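Local coordinates for 177aa long hypothetical protein (PDB 2CQZ) that probably hydrolyses 2'-deoxyribonucleoside 5'-monophosphates to the deoxynucleoside and phosphate as a metal-dependent HD-domain 5'-deoxynucleotidase, at residues V123-K128 / K157-S162; D49-R54 / S162-D167. All coordinates share one frame; numbering follows the deposited sequence.

Contact 1. Residues V123-K128 / K157-S162; sequences VRIADK and KRLELS. With NI (nickel (II) ion), chain G.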
loop_
_atom_site.group_PDB
_atom_site.type_symbol
_atom_site.label_atom_id
_atom_site.label_comp_id
_atom_site.label_asym_id
_atom_site.label_seq_id
_atom_site.Cartn_x
_atom_site.Cartn_y
_atom_site.Cartn_z
ATOM N N VAL A 123 15.923 -27.342 6.554
ATOM C CA VAL A 123 14.872 -26.340 6.611
ATOM C C VAL A 123 15.389 -25.088 7.294
ATOM O O VAL A 123 15.066 -23.972 6.886
ATOM C CB VAL A 123 13.626 -26.857 7.379
ATOM C CG1 VAL A 123 12.565 -25.769 7.433
ATOM C CG2 VAL A 123 13.076 -28.113 6.701
ATOM N N ARG A 124 16.195 -25.280 8.337
ATOM C CA ARG A 124 16.753 -24.158 9.089
ATOM C C ARG A 124 17.655 -23.314 8.193
ATOM O O ARG A 124 17.670 -22.084 8.301
ATOM C CB ARG A 124 17.539 -24.669 10.299
ATOM C CG ARG A 124 18.118 -23.573 11.159
ATOM C CD ARG A 124 17.039 -22.882 11.967
ATOM N NE ARG A 124 16.390 -23.793 12.910
ATOM C CZ ARG A 124 15.434 -23.429 13.763
ATOM N NH1 ARG A 124 15.013 -22.168 13.793
ATOM N NH2 ARG A 124 14.899 -24.321 14.589
ATOM N N ILE A 125 18.404 -23.984 7.315
ATOM C CA ILE A 125 19.301 -23.310 6.378
ATOM C C ILE A 125 18.465 -22.564 5.344
ATOM O O ILE A 125 18.747 -21.406 5.030
ATOM C CB ILE A 125 20.221 -24.327 5.653
ATOM C CG1 ILE A 125 21.260 -24.867 6.636
ATOM C CG2 ILE A 125 20.908 -23.679 4.443
ATOM C CD1 ILE A 125 22.159 -25.940 6.040
ATOM N N ALA A 126 17.436 -23.239 4.827
ATOM C CA ALA A 126 16.523 -22.660 3.840
ATOM C C ALA A 126 15.893 -21.417 4.448
ATOM O O ALA A 126 15.816 -20.359 3.817
ATOM C CB ALA A 126 15.440 -23.662 3.476
ATOM N N ASP A 127 15.452 -21.555 5.691
ATOM C CA ASP A 127 14.844 -20.447 6.389
ATOM C C ASP A 127 15.747 -19.234 6.410
ATOM O O ASP A 127 15.301 -18.108 6.210
ATOM C CB ASP A 127 14.556 -20.809 7.823
ATOM C CG ASP A 127 13.848 -19.707 8.534
ATOM O OD1 ASP A 127 12.712 -19.401 8.121
ATOM O OD2 ASP A 127 14.424 -19.138 9.481
ATOM N N LYS A 128 17.020 -19.476 6.688
ATOM C CA LYS A 128 17.996 -18.405 6.767
ATOM C C LYS A 128 18.372 -17.843 5.404
ATOM O O LYS A 128 18.584 -16.643 5.258
ATOM C CB LYS A 128 19.243 -18.894 7.505
ATOM C CG LYS A 128 19.024 -19.064 8.995
ATOM C CD LYS A 128 20.249 -19.683 9.671
ATOM C CE LYS A 128 20.009 -19.912 11.159
ATOM N NZ LYS A 128 19.627 -18.657 11.860
ATOM N N LYS A 157 26.833 -21.814 8.939
ATOM C CA LYS A 157 28.098 -22.560 8.968
ATOM C C LYS A 157 28.186 -23.472 10.206
ATOM O O LYS A 157 28.809 -24.533 10.158
ATOM C CB LYS A 157 29.292 -21.595 8.964
ATOM C CG LYS A 157 29.272 -20.514 7.883
ATOM C CD LYS A 157 29.767 -21.030 6.551
ATOM C CE LYS A 157 30.196 -19.886 5.649
ATOM N NZ LYS A 157 30.655 -20.401 4.322
ATOM N N ARG A 158 27.562 -23.054 11.307
ATOM C CA ARG A 158 27.564 -23.826 12.554
ATOM C C ARG A 158 26.793 -25.138 12.459
ATOM O O ARG A 158 26.811 -25.943 13.389
ATOM C CB ARG A 158 26.954 -23.003 13.687
ATOM C CG ARG A 158 27.937 -22.207 14.494
ATOM C CD ARG A 158 27.229 -21.441 15.606
ATOM N NE ARG A 158 26.585 -20.228 15.101
ATOM C CZ ARG A 158 25.948 -19.340 15.862
ATOM N NH1 ARG A 158 25.862 -19.528 17.177
ATOM N NH2 ARG A 158 25.410 -18.257 15.311
ATOM N N LEU A 159 26.105 -25.350 11.347
ATOM C CA LEU A 159 25.318 -26.563 11.179
ATOM C C LEU A 159 26.085 -27.577 10.343
ATOM O O LEU A 159 26.632 -27.250 9.290
ATOM C CB LEU A 159 23.968 -26.226 10.528
ATOM C CG LEU A 159 23.068 -25.224 11.275
ATOM C CD1 LEU A 159 21.795 -24.961 10.476
ATOM C CD2 LEU A 159 22.721 -25.770 12.646
ATOM N N GLU A 160 26.133 -28.813 10.823
ATOM C CA GLU A 160 26.849 -29.869 10.118
ATOM C C GLU A 160 26.526 -29.931 8.643
ATOM O O GLU A 160 27.422 -29.929 7.800
ATOM C CB GLU A 160 26.520 -31.228 10.707
ATOM C CG GLU A 160 27.093 -31.500 12.062
ATOM C CD GLU A 160 26.698 -32.878 12.537
ATOM O OE1 GLU A 160 25.550 -33.034 13.024
ATOM O OE2 GLU A 160 27.525 -33.807 12.393
ATOM N N LEU A 161 25.233 -30.017 8.348
ATOM C CA LEU A 161 24.752 -30.117 6.977
ATOM C C LEU A 161 25.342 -29.095 6.007
ATOM O O LEU A 161 25.469 -29.389 4.819
ATOM C CB LEU A 161 23.225 -30.017 6.954
ATOM C CG LEU A 161 22.557 -30.410 5.639
ATOM C CD1 LEU A 161 22.902 -31.853 5.310
ATOM C CD2 LEU A 161 21.057 -30.237 5.758
ATOM N N SER A 162 25.706 -27.912 6.504
ATOM C CA SER A 162 26.266 -26.858 5.652
ATOM C C SER A 162 27.535 -27.312 4.932
ATOM O O SER A 162 27.848 -26.845 3.834
ATOM C CB SER A 162 26.555 -25.599 6.472
ATOM O OG SER A 162 27.596 -25.825 7.395
HETATM NI NI NI G . 10.878 -18.849 8.917
#
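Helix 118-140 of this all-helical HD domain carries the last ligand of the H...HD...D metal site on one flank and packs with another flank against residues 157-162, the end of helix 152-157 and the turn after it. The metal contact belongs to D127: its CG stands anti to the backbone N (chi1 -176°), which sends OD1 to the nickel ion at 2.1 Å. OD2 stays 3.6 Å from the nickel, so the carboxylate binds through one oxygen; H36, H70 and D71 supply the other protein ligands.

The contact between the segments is apolar, with no hydrogen bond crossing it. I125 carries most of the helix's share, its side chain extended to CD1 and directed at the turn, with L159 as its main partner. L159 slides past it in the opposite direction, so that its CD1 lies 3.9 Å from CG1 of I125. The same L159 methyl touches CG of R124, whose chain crosses the leucine at about a right angle and then bends at chi2 and chi3. Only the aliphatic root of R124 is used here; its guanidinium turns to Y112, with NH2 bonded to the carbonyl O and a cation-pi contact to the ring. Farther along, CD1 of I125 reaches CB of L161 and the backbone at S162, 4.1 Å from its N. Both L159 and L161 point their CB toward the helix.

Polar bonds shape the turn itself. S162 holds the carbonyl of L159, the residue just before the 3-10 segment 160-162, with two donors, its N and its OG. L161 N is bonded in turn to Q121 on helix 118-140. S162 OG meets L159 O at 2.6 Å, nearly along its C=O axis.

Contact 2. Residues D49-R54 / S162-D167; sequences DVLEKR and SKYLED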
loop_
_atom_site.group_PDB
_atom_site.type_symbol
_atom_site.label_atom_id
_atom_site.label_comp_id
_atom_site.label_asym_id
_atom_site.label_seq_id
_atom_site.Cartn_x
_atom_site.Cartn_y
_atom_site.Cartn_z
ATOM N N ASP A 49 17.750 -31.445 -3.647
ATOM C CA ASP A 49 18.254 -32.065 -4.869
ATOM C C ASP A 49 19.783 -31.981 -4.917
ATOM O O ASP A 49 20.448 -32.945 -5.293
ATOM C CB ASP A 49 17.654 -31.382 -6.105
ATOM C CG ASP A 49 16.155 -31.645 -6.251
ATOM O OD1 ASP A 49 15.502 -31.002 -7.112
ATOM O OD2 ASP A 49 15.625 -32.503 -5.507
ATOM N N VAL A 50 20.343 -30.832 -4.539
ATOM C CA VAL A 50 21.791 -30.684 -4.541
ATOM C C VAL A 50 22.377 -31.724 -3.597
ATOM O O VAL A 50 23.326 -32.428 -3.951
ATOM C CB VAL A 50 22.219 -29.281 -4.076
ATOM C CG1 VAL A 50 23.729 -29.226 -3.895
ATOM C CG2 VAL A 50 21.793 -28.254 -5.094
ATOM N N LEU A 51 21.800 -31.821 -2.398
ATOM C CA LEU A 51 22.250 -32.784 -1.399
ATOM C C LEU A 51 22.131 -34.207 -1.939
ATOM O O LEU A 51 22.988 -35.043 -1.667
ATOM C CB LEU A 51 21.438 -32.637 -0.101
ATOM C CG LEU A 51 21.670 -31.341 0.690
ATOM C CD1 LEU A 51 20.798 -31.314 1.932
ATOM C CD2 LEU A 51 23.143 -31.241 1.079
ATOM N N GLU A 52 21.077 -34.485 -2.706
ATOM C CA GLU A 52 20.910 -35.822 -3.281
ATOM C C GLU A 52 22.064 -36.150 -4.229
ATOM O O GLU A 52 22.639 -37.233 -4.150
ATOM C CB GLU A 52 19.599 -35.958 -4.073
ATOM C CG GLU A 52 18.305 -35.741 -3.281
ATOM C CD GLU A 52 17.060 -36.107 -4.099
ATOM O OE1 GLU A 52 17.131 -36.067 -5.357
ATOM O OE2 GLU A 52 16.007 -36.422 -3.493
ATOM N N LYS A 53 22.402 -35.238 -5.139
ATOM C CA LYS A 53 23.510 -35.523 -6.058
ATOM C C LYS A 53 24.858 -35.521 -5.344
ATOM O O LYS A 53 25.879 -35.831 -5.966
ATOM C CB LYS A 53 23.667 -34.482 -7.163
ATOM C CG LYS A 53 22.427 -33.892 -7.820
ATOM C CD LYS A 53 22.910 -32.866 -8.892
ATOM C CE LYS A 53 21.778 -31.949 -9.353
ATOM N NZ LYS A 53 21.675 -30.693 -8.529
ATOM N N ARG A 54 24.894 -35.125 -4.077
ATOM C CA ARG A 54 26.171 -35.097 -3.387
ATOM C C ARG A 54 26.347 -36.198 -2.356
ATOM O O ARG A 54 27.168 -36.079 -1.449
ATOM C CB ARG A 54 26.400 -33.726 -2.755
ATOM C CG ARG A 54 26.626 -32.639 -3.797
ATOM C CD ARG A 54 26.949 -31.290 -3.171
ATOM N NE ARG A 54 27.137 -30.268 -4.197
ATOM C CZ ARG A 54 27.314 -28.973 -3.948
ATOM N NH1 ARG A 54 27.330 -28.532 -2.694
ATOM N NH2 ARG A 54 27.477 -28.121 -4.953
ATOM N N SER A 162 25.706 -27.912 6.504
ATOM C CA SER A 162 26.266 -26.858 5.652
ATOM C C SER A 162 27.535 -27.312 4.932
ATOM O O SER A 162 27.848 -26.845 3.834
ATOM C CB SER A 162 26.555 -25.599 6.472
ATOM O OG SER A 162 27.596 -25.825 7.395
ATOM N N LYS A 163 28.252 -28.225 5.576
ATOM C CA LYS A 163 29.471 -28.813 5.043
ATOM C C LYS A 163 29.294 -29.191 3.560
ATOM O O LYS A 163 30.217 -29.039 2.754
ATOM C CB LYS A 163 29.812 -30.049 5.889
ATOM C CG LYS A 163 30.261 -31.268 5.096
ATOM C CD LYS A 163 30.360 -32.529 5.960
ATOM C CE LYS A 163 30.777 -33.729 5.103
ATOM N NZ LYS A 163 31.002 -34.984 5.877
ATOM N N TYR A 164 28.104 -29.677 3.204
ATOM C CA TYR A 164 27.801 -30.072 1.827
ATOM C C TYR A 164 27.380 -28.901 0.935
ATOM O O TYR A 164 27.168 -29.090 -0.268
ATOM C CB TYR A 164 26.671 -31.098 1.818
ATOM C CG TYR A 164 26.965 -32.372 2.562
ATOM C CD1 TYR A 164 27.608 -33.440 1.933
ATOM C CD2 TYR A 164 26.576 -32.523 3.890
ATOM C CE1 TYR A 164 27.851 -34.635 2.612
ATOM C CE2 TYR A 164 26.813 -33.709 4.584
ATOM C CZ TYR A 164 27.447 -34.764 3.940
ATOM O OH TYR A 164 27.647 -35.953 4.615
ATOM N N LEU A 165 27.268 -27.701 1.514
ATOM C CA LEU A 165 26.820 -26.519 0.767
ATOM C C LEU A 165 27.742 -25.308 0.764
ATOM O O LEU A 165 27.311 -24.200 0.433
ATOM C CB LEU A 165 25.470 -26.070 1.307
ATOM C CG LEU A 165 24.409 -27.153 1.463
ATOM C CD1 LEU A 165 23.269 -26.592 2.277
ATOM C CD2 LEU A 165 23.947 -27.625 0.093
ATOM N N GLU A 166 28.994 -25.501 1.150
ATOM C CA GLU A 166 29.968 -24.404 1.193
ATOM C C GLU A 166 29.984 -23.495 -0.059
ATOM O O GLU A 166 29.876 -22.259 0.032
ATOM C CB GLU A 166 31.359 -25.002 1.420
ATOM C CG GLU A 166 32.514 -24.125 0.959
ATOM C CD GLU A 166 33.833 -24.879 0.908
ATOM O OE1 GLU A 166 33.805 -26.130 0.953
ATOM O OE2 GLU A 166 34.898 -24.227 0.811
ATOM N N ASP A 167 30.114 -24.116 -1.227
ATOM C CA ASP A 167 30.156 -23.379 -2.481
ATOM C C ASP A 167 28.994 -22.405 -2.595
ATOM O O ASP A 167 29.166 -21.243 -2.985
ATOM C CB ASP A 167 30.130 -24.352 -3.661
ATOM C CG ASP A 167 28.867 -25.206 -3.691
ATOM O OD1 ASP A 167 28.420 -25.641 -2.608
ATOM O OD2 ASP A 167 28.327 -25.455 -4.794
#
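The C-terminal end of helix 33-53 meets the 3-10 segment that leads into helix 166-173, the two backbones coming nearest at L51 and Y164, whose CA atoms are 7.0 Å apart. Here the long helix 33-53 of the HD fold is joined to the last helix of the chain by an apolar patch with a polar grip at the margin.

In the patch, CD2 of L51 does the touching. It lies 3.6 Å from CB of Y164 and 3.8 Å from CD2 of L165, and L51 crosses both side chains at about a right angle. The leucine thus packs on the root of the tyrosine, while K163 CE sits over one face of the ring, offset toward its rim. V50 adds a looser touch on L165, and behind the patch L51 also rests on L122 and L165 on I125, both of helix 118-140.

R54, just past the helix end, reaches across with its chain extended from CG to NE. Its guanidinium meets D167 tip to tip in an end-on salt bridge: NH2 bonds OD2 at 2.8 Å and NH1 bonds OD1 at 3.1 Å. The two planes are 48° apart, so both carboxylate oxygens are approached from above their plane although they lie close to that of the guanidinium. NH1 also donates to the carbonyl O of Y164, and CG1 of V50 lies over the centre of one guanidinium face, so bonds and packing together fix its rotation. An alanine at D167 would probably cost R54 its two-pronged ionic partner and loosen its hold on the start of helix 166-173. NH1 of R54 lies 2.5 Å from the carbonyl O of Y164, in the plane of both groups.

Contacts 1 and 2 share S162 and use successive parts of the chain from the end of helix 152-157 into the start of helix 166-173, which packs first on helix 118-140 and then on the end of helix 33-53. Their centres are 11 Å apart, and they merge into a continuous apolar layer: CD1 of I125 lies 4.0 Å from CD1 of L165, and CD2 of L161 is equally far from CD1 of L51. The two supporting helices each give a nickel ligand, D127 and H36. Contact 1 includes D127 itself, although its packing residues I125 and R124 do not bind the metal, whereas contact 2 is more peripheral, centred about 19 Å from the centre of the chain against about 10 Å.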